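Local coordinates for DUF3845 domain-containing protein (Bacteroides thetaiotaomicron VPI-5482, PDB 3GF6) that is of unknown function but is a bacterial lipoprotein with an all-beta fold, from a family placed in the C1q/TNF-like clan, at residues P52-L63 and F190-R201. Sequence-based numbering, arbitrary orientation.
Sequences PTLGKLTFMIDL and FNLFINLAGQKR. With EDO (1,2-ethanediol), chain E.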
ATOM      1  N   PRO A  52      14.998  20.033   9.939  1.00 12.76           N
ATOM      2  CA  PRO A  52      15.565  20.265   8.622  1.00 15.42           C
ATOM      3  C   PRO A  52      16.773  19.402   8.244  1.00 14.74           C
ATOM      4  O   PRO A  52      17.428  19.709   7.255  1.00 13.48           O
ATOM      5  CB  PRO A  52      15.966  21.730   8.674  1.00 15.78           C
ATOM      6  CG  PRO A  52      15.509  22.265   9.911  1.00 17.85           C
ATOM      7  CD  PRO A  52      15.294  21.136  10.854  1.00 15.84           C
ATOM      8  N   THR A  53      17.013  18.313   8.975  1.00 12.21           N
ATOM      9  CA  THR A  53      18.136  17.415   8.726  1.00 12.47           C
ATOM     10  C   THR A  53      17.994  16.853   7.311  1.00 11.56           C
ATOM     11  O   THR A  53      16.900  16.440   6.896  1.00 12.56           O
ATOM     12  CB  THR A  53      18.118  16.267   9.748  1.00 12.35           C
ATOM     13  OG1 THR A  53      18.167  16.803  11.083  1.00 13.54           O
ATOM     14  CG2 THR A  53      19.276  15.260   9.528  1.00 17.25           C
ATOM     15  N   LEU A  54      19.109  16.848   6.597  1.00 10.34           N
ATOM     16  CA  LEU A  54      19.133  16.395   5.224  1.00 10.25           C
ATOM     17  C   LEU A  54      19.234  14.880   5.153  1.00  9.80           C
ATOM     18  O   LEU A  54      19.856  14.225   6.002  1.00 12.51           O
ATOM     19  CB  LEU A  54      20.356  16.976   4.502  1.00 12.71           C
ATOM     20  CG  LEU A  54      20.488  18.491   4.542  1.00 17.27           C
ATOM     21  CD1 LEU A  54      21.734  18.937   3.799  1.00 18.99           C
ATOM     22  CD2 LEU A  54      19.240  19.149   3.971  1.00 15.03           C
ATOM     23  N   GLY A  55      18.658  14.355   4.096  1.00 11.42           N
ATOM     24  CA  GLY A  55      19.080  13.071   3.538  1.00 14.59           C
ATOM     25  C   GLY A  55      18.143  11.873   3.623  1.00 13.33           C
ATOM     26  O   GLY A  55      18.492  10.804   3.118  1.00 14.89           O
ATOM     27  N   LYS A  56      17.003  12.011   4.280  1.00 12.73           N
ATOM     28  CA  LYS A  56      16.093  10.878   4.454  1.00 11.32           C
ATOM     29  C   LYS A  56      14.631  11.305   4.513  1.00  9.65           C
ATOM     30  O   LYS A  56      14.287  12.252   5.218  1.00 13.63           O
ATOM     31  CB  LYS A  56      16.466  10.163   5.754  1.00 11.50           C
ATOM     32  CG  LYS A  56      15.786   8.851   6.016  1.00 14.04           C
ATOM     33  CD  LYS A  56      16.442   8.287   7.308  1.00 22.62           C
ATOM     34  CE  LYS A  56      15.597   7.317   8.078  1.00 28.33           C
ATOM     35  NZ  LYS A  56      16.236   7.192   9.473  1.00 22.14           N
ATOM     36  N   LEU A  57      13.800  10.594   3.767  1.00 12.56           N
ATOM     37  CA  LEU A  57      12.342  10.786   3.802  1.00  8.53           C
ATOM     38  C   LEU A  57      11.626   9.435   3.860  1.00 10.38           C
ATOM     39  O   LEU A  57      11.592   8.702   2.857  1.00 11.81           O
ATOM     40  CB  LEU A  57      11.898  11.580   2.581  1.00  9.14           C
ATOM     41  CG  LEU A  57      12.498  12.976   2.370  1.00  9.24           C
ATOM     42  CD1 LEU A  57      12.204  13.426   0.925  1.00  8.85           C
ATOM     43  CD2 LEU A  57      11.943  13.968   3.380  1.00  8.68           C
ATOM     44  N   THR A  58      11.029   9.148   5.007  1.00  8.25           N
ATOM     45  CA  THR A  58      10.284   7.891   5.233  1.00  8.72           C
ATOM     46  C   THR A  58       8.795   8.239   5.214  1.00 11.54           C
ATOM     47  O   THR A  58       8.340   9.114   5.987  1.00  8.95           O
ATOM     48  CB  THR A  58      10.674   7.255   6.538  1.00  9.68           C
ATOM     49  OG1 THR A  58      12.108   7.155   6.608  1.00 10.37           O
ATOM     50  CG2 THR A  58      10.011   5.873   6.627  1.00  8.98           C
ATOM     51  N   PHE A  59       8.031   7.589   4.327  1.00  9.28           N
ATOM     52  CA  PHE A  59       6.601   7.884   4.211  1.00 10.14           C
ATOM     53  C   PHE A  59       5.820   6.731   3.703  1.00 11.69           C
ATOM     54  O   PHE A  59       6.397   5.771   3.164  1.00  8.82           O
ATOM     55  CB  PHE A  59       6.327   9.145   3.363  1.00  8.79           C
ATOM     56  CG  PHE A  59       6.945   9.122   2.006  1.00  8.98           C
ATOM     57  CD1 PHE A  59       6.332   8.485   0.927  1.00 11.68           C
ATOM     58  CD2 PHE A  59       8.158   9.728   1.797  1.00 11.01           C
ATOM     59  CE1 PHE A  59       6.987   8.459  -0.335  1.00  9.92           C
ATOM     60  CE2 PHE A  59       8.776   9.713   0.551  1.00 12.03           C
ATOM     61  CZ  PHE A  59       8.178   9.099  -0.507  1.00 12.20           C
HETATM   62  N   MSE A  60       4.500   6.782   3.928  1.00 10.80           N
HETATM   63  CA  MSE A  60       3.654   5.743   3.447  1.00 10.94           C
HETATM   64  C   MSE A  60       2.498   6.312   2.631  1.00 10.41           C
HETATM   65  O   MSE A  60       2.189   7.504   2.701  1.00 12.31           O
HETATM   66  CB  MSE A  60       3.161   4.836   4.593  1.00 11.80           C
HETATM   67  CG  MSE A  60       2.315   5.531   5.525  1.00 14.00           C
HETATM   68 SE   MSE A  60       0.407   5.320   5.116  0.85 11.64          SE
HETATM   69  CE  MSE A  60       0.035   6.067   6.872  1.00 10.41           C
ATOM     70  N   ILE A  61       1.916   5.419   1.832  1.00 11.11           N
ATOM     71  CA  ILE A  61       0.839   5.791   0.922  1.00 10.12           C
ATOM     72  C   ILE A  61      -0.404   5.013   1.336  1.00 10.93           C
ATOM     73  O   ILE A  61      -0.396   3.767   1.497  1.00 12.94           O
ATOM     74  CB  ILE A  61       1.167   5.463  -0.554  1.00  9.93           C
ATOM     75  CG1 ILE A  61       2.481   6.098  -0.991  1.00 14.37           C
ATOM     76  CG2 ILE A  61      -0.027   5.885  -1.478  1.00 10.02           C
ATOM     77  CD1 ILE A  61       2.521   7.596  -0.849  1.00 11.14           C
ATOM     78  N   ASP A  62      -1.503   5.745   1.524  1.00 11.39           N
ATOM     79  CA  ASP A  62      -2.831   5.119   1.658  1.00 11.52           C
ATOM     80  C   ASP A  62      -3.316   4.898   0.234  1.00 14.78           C
ATOM     81  O   ASP A  62      -3.513   5.859  -0.517  1.00 14.85           O
ATOM     82  CB  ASP A  62      -3.839   6.018   2.395  1.00 12.97           C
ATOM     83  CG  ASP A  62      -3.570   6.113   3.906  1.00 20.07           C
ATOM     84  OD1 ASP A  62      -2.688   5.432   4.455  1.00 25.87           O
ATOM     85  OD2 ASP A  62      -4.240   6.922   4.558  1.00 25.47           O
ATOM     86  N   LEU A  63      -3.522   3.642  -0.143  1.00 12.54           N
ATOM     87  CA  LEU A  63      -3.831   3.289  -1.534  1.00 12.64           C
ATOM     88  C   LEU A  63      -5.336   3.320  -1.764  1.00 13.51           C
ATOM     89  O   LEU A  63      -6.108   2.652  -1.064  1.00 14.08           O
ATOM     90  CB  LEU A  63      -3.292   1.914  -1.880  1.00 13.42           C
ATOM     91  CG  LEU A  63      -1.756   1.859  -1.989  1.00 13.24           C
ATOM     92  CD1 LEU A  63      -1.386   0.366  -1.983  1.00 10.84           C
ATOM     93  CD2 LEU A  63      -1.249   2.561  -3.219  1.00 13.89           C
ATOM     94  N   PHE A 190      -4.083  -1.703   3.288  1.00 10.98           N
ATOM     95  CA  PHE A 190      -3.452  -1.765   1.933  1.00  9.57           C
ATOM     96  C   PHE A 190      -2.689  -0.486   1.705  1.00 10.51           C
ATOM     97  O   PHE A 190      -3.277   0.596   1.655  1.00 11.08           O
ATOM     98  CB  PHE A 190      -4.505  -2.061   0.872  1.00 11.21           C
ATOM     99  CG  PHE A 190      -3.972  -2.304  -0.509  1.00 11.43           C
ATOM    100  CD1 PHE A 190      -2.847  -3.117  -0.741  1.00 13.55           C
ATOM    101  CD2 PHE A 190      -4.659  -1.776  -1.610  1.00 12.74           C
ATOM    102  CE1 PHE A 190      -2.377  -3.339  -2.060  1.00 12.93           C
ATOM    103  CE2 PHE A 190      -4.191  -1.982  -2.902  1.00 15.54           C
ATOM    104  CZ  PHE A 190      -3.049  -2.758  -3.122  1.00 10.56           C
ATOM    105  N   ASN A 191      -1.355  -0.612   1.687  1.00 10.78           N
ATOM    106  CA  ASN A 191      -0.459   0.533   1.683  1.00 10.21           C
ATOM    107  C   ASN A 191       0.815   0.277   0.902  1.00 11.92           C
ATOM    108  O   ASN A 191       1.171  -0.873   0.633  1.00 10.52           O
ATOM    109  CB  ASN A 191      -0.017   0.943   3.099  1.00  8.74           C
ATOM    110  CG  ASN A 191      -1.167   1.289   4.008  1.00 13.12           C
ATOM    111  OD1 ASN A 191      -1.540   2.483   4.192  1.00 15.33           O
ATOM    112  ND2 ASN A 191      -1.741   0.262   4.610  1.00  6.36           N
ATOM    113  N   LEU A 192       1.476   1.368   0.534  1.00 10.26           N
ATOM    114  CA  LEU A 192       2.892   1.356   0.181  1.00 10.40           C
ATOM    115  C   LEU A 192       3.694   1.942   1.345  1.00 11.18           C
ATOM    116  O   LEU A 192       3.288   2.944   1.968  1.00 13.36           O
ATOM    117  CB  LEU A 192       3.205   2.184  -1.062  1.00 11.96           C
ATOM    118  CG  LEU A 192       2.553   1.789  -2.385  1.00 16.09           C
ATOM    119  CD1 LEU A 192       3.000   2.759  -3.511  1.00 12.10           C
ATOM    120  CD2 LEU A 192       2.907   0.389  -2.757  1.00 16.22           C
ATOM    121  N   PHE A 193       4.824   1.323   1.636  1.00 10.36           N
ATOM    122  CA  PHE A 193       5.798   1.827   2.600  1.00 11.36           C
ATOM    123  C   PHE A 193       7.101   2.139   1.854  1.00  9.06           C
ATOM    124  O   PHE A 193       7.573   1.289   1.068  1.00  9.90           O
ATOM    125  CB  PHE A 193       5.994   0.785   3.729  1.00 11.88           C
ATOM    126  CG  PHE A 193       4.773   0.612   4.593  1.00 12.12           C
ATOM    127  CD1 PHE A 193       4.481   1.501   5.608  1.00  9.38           C
ATOM    128  CD2 PHE A 193       3.946  -0.460   4.429  1.00  9.21           C
ATOM    129  CE1 PHE A 193       3.347   1.383   6.347  1.00 12.86           C
ATOM    130  CE2 PHE A 193       2.817  -0.608   5.195  1.00 11.17           C
ATOM    131  CZ  PHE A 193       2.542   0.289   6.209  1.00 12.73           C
ATOM    132  N   ILE A 194       7.590   3.375   2.014  1.00  9.50           N
ATOM    133  CA  ILE A 194       8.702   3.910   1.227  1.00 10.24           C
ATOM    134  C   ILE A 194       9.742   4.584   2.111  1.00 11.13           C
ATOM    135  O   ILE A 194       9.407   5.199   3.126  1.00 11.67           O
ATOM    136  CB  ILE A 194       8.189   4.929   0.143  1.00  7.82           C
ATOM    137  CG1 ILE A 194       7.321   4.221  -0.873  1.00 11.85           C
ATOM    138  CG2 ILE A 194       9.395   5.633  -0.604  1.00 10.75           C
ATOM    139  CD1 ILE A 194       6.343   5.187  -1.594  1.00 13.20           C
ATOM    140  N   ASN A 195      11.017   4.500   1.727  1.00  9.57           N
ATOM    141  CA  ASN A 195      12.023   5.378   2.291  1.00 10.86           C
ATOM    142  C   ASN A 195      12.910   5.880   1.153  1.00 11.91           C
ATOM    143  O   ASN A 195      13.300   5.108   0.310  1.00 11.11           O
ATOM    144  CB  ASN A 195      12.916   4.693   3.328  1.00 10.96           C
ATOM    145  CG  ASN A 195      13.897   5.674   3.975  1.00 13.79           C
ATOM    146  OD1 ASN A 195      13.487   6.748   4.437  1.00 13.76           O
ATOM    147  ND2 ASN A 195      15.204   5.347   3.948  1.00 11.95           N
ATOM    148  N   LEU A 196      13.155   7.172   1.110  1.00 10.21           N
ATOM    149  CA  LEU A 196      14.144   7.723   0.158  1.00 11.08           C
ATOM    150  C   LEU A 196      15.396   8.174   0.889  1.00 13.78           C
ATOM    151  O   LEU A 196      15.330   8.710   1.986  1.00 10.71           O
ATOM    152  CB  LEU A 196      13.583   8.936  -0.585  1.00 12.37           C
ATOM    153  CG  LEU A 196      12.159   8.845  -1.137  1.00 12.89           C
ATOM    154  CD1 LEU A 196      11.693  10.205  -1.744  1.00 11.69           C
ATOM    155  CD2 LEU A 196      12.026   7.718  -2.155  1.00  9.33           C
ATOM    156  N   ALA A 197      16.542   7.955   0.248  1.00 13.20           N
ATOM    157  CA  ALA A 197      17.841   8.438   0.720  1.00 14.40           C
ATOM    158  C   ALA A 197      18.355   9.420  -0.311  1.00 14.54           C
ATOM    159  O   ALA A 197      18.186   9.224  -1.511  1.00 15.31           O
ATOM    160  CB  ALA A 197      18.816   7.239   0.930  1.00 14.31           C
ATOM    161  N   GLY A 198      18.943  10.530   0.145  1.00 13.80           N
ATOM    162  CA  GLY A 198      19.341  11.597  -0.760  1.00 14.16           C
ATOM    163  C   GLY A 198      20.214  12.652  -0.101  1.00 13.65           C
ATOM    164  O   GLY A 198      20.786  12.437   0.971  1.00 14.05           O
ATOM    165  N   GLN A 199      20.324  13.788  -0.768  1.00 17.15           N
ATOM    166  CA  GLN A 199      21.256  14.839  -0.329  1.00 21.01           C
ATOM    167  C   GLN A 199      20.559  16.097   0.190  1.00 20.48           C
ATOM    168  O   GLN A 199      21.223  17.001   0.689  1.00 19.02           O
ATOM    169  CB  GLN A 199      22.190  15.249  -1.477  1.00 23.20           C
ATOM    170  CG  GLN A 199      22.862  14.103  -2.229  1.00 28.58           C
ATOM    171  CD  GLN A 199      23.406  13.036  -1.317  1.00 32.74           C
ATOM    172  OE1 GLN A 199      23.058  11.851  -1.451  1.00 42.08           O
ATOM    173  NE2 GLN A 199      24.233  13.436  -0.366  1.00 33.94           N
ATOM    174  N   LYS A 200      19.233  16.163   0.067  1.00 18.09           N
ATOM    175  CA  LYS A 200      18.480  17.365   0.401  1.00 15.94           C
ATOM    176  C   LYS A 200      17.503  17.130   1.579  1.00 16.27           C
ATOM    177  O   LYS A 200      17.511  16.086   2.228  1.00 12.46           O
ATOM    178  CB  LYS A 200      17.745  17.863  -0.860  1.00 18.27           C
ATOM    179  CG  LYS A 200      18.698  18.250  -2.030  1.00 25.00           C
ATOM    180  CD  LYS A 200      19.506  19.488  -1.690  1.00 29.69           C
ATOM    181  CE  LYS A 200      20.442  19.910  -2.815  1.00 38.44           C
ATOM    182  NZ  LYS A 200      21.687  20.527  -2.283  1.00 45.46           N
ATOM    183  N   ARG A 201      16.641  18.115   1.833  1.00 14.66           N
ATOM    184  CA  ARG A 201      15.718  18.072   2.958  1.00 15.74           C
ATOM    185  C   ARG A 201      14.322  17.675   2.507  1.00 15.49           C
ATOM    186  O   ARG A 201      13.557  17.145   3.289  1.00 15.31           O
ATOM    187  CB  ARG A 201      15.662  19.482   3.572  1.00 16.27           C
ATOM    188  CG  ARG A 201      14.992  19.651   4.903  1.00 19.47           C
ATOM    189  CD  ARG A 201      13.533  20.028   4.719  1.00 21.84           C
ATOM    190  NE  ARG A 201      12.762  19.996   5.948  1.00 22.56           N
ATOM    191  CZ  ARG A 201      12.359  21.077   6.586  1.00 23.50           C
ATOM    192  NH1 ARG A 201      12.689  22.280   6.133  1.00 16.90           N
ATOM    193  NH2 ARG A 201      11.632  20.969   7.685  1.00 19.48           N
TER
HETATM  194  C1  EDO E   4      22.547  17.028   8.127  1.00 33.01           C
HETATM  195  O1  EDO E   4      21.506  17.899   7.800  1.00 28.37           O
HETATM  196  C2  EDO E   4      23.290  17.658   9.278  1.00 39.45           C
HETATM  197  O2  EDO E   4      22.867  16.995  10.465  1.00 48.50           O
HETATM  198  O   HOH W   1      -5.406   2.616   2.262  1.00 28.72           O
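Leu-57, Phe-59 and Ile-61 pair with Leu-196, Ile-194 and Leu-192 as the hydrogen-bonded pairs of an antiparallel ladder. Each pair exchanges two backbone bonds, and Leu-196 N to Leu-57 O is nearly straight (2.8 Å, 171°). At the Gly-55 end the ladder runs on: Gly-198 N binds Gly-55 O, and Gly-55 N binds Lys-200 O. The backbone angles of Gly-55 call for glycine.

The apolar contacts lie mainly on the sheet face that carries Leu-57, Phe-59 and Ile-61. The CG of Phe-59 stands between the backbone N and the carbonyl carbon (chi1 54°), and the ring leans towards strand 190-198. Leu-196 CD1 meets the ring edge, 3.7 Å from Phe-59 CE2. Ile-194 CD1 approaches Phe-59 CE1 obliquely at 3.6 Å. With the Phe-59 ring cut back to an alanine, Ile-194 CD1 and Leu-196 CD1 would probably face a gap. At the far end, Leu-63 CD1 sits over the centre of the Phe-190 ring, 3.6 Å from its centroid.

On the other face, Thr-58 OG1 donates to Asn-195 OD1 at 2.6 Å, from above the amide carbonyl plane. Asn-195 ND2 is held by Asp-132. Beyond the strands, in the flanking loops, Pro-52 CA lies over one face of the Arg-201 guanidinium, and Arg-201 NH2 binds Tyr-48 O.

Strand 56-62 lies between strands 82-85 and 187-198, and strand 129-139 also pairs with 187-198. The face with Phe-59 and Ile-61 packs on strand 203-219 of the second sheet, through Val-205 and Leu-207.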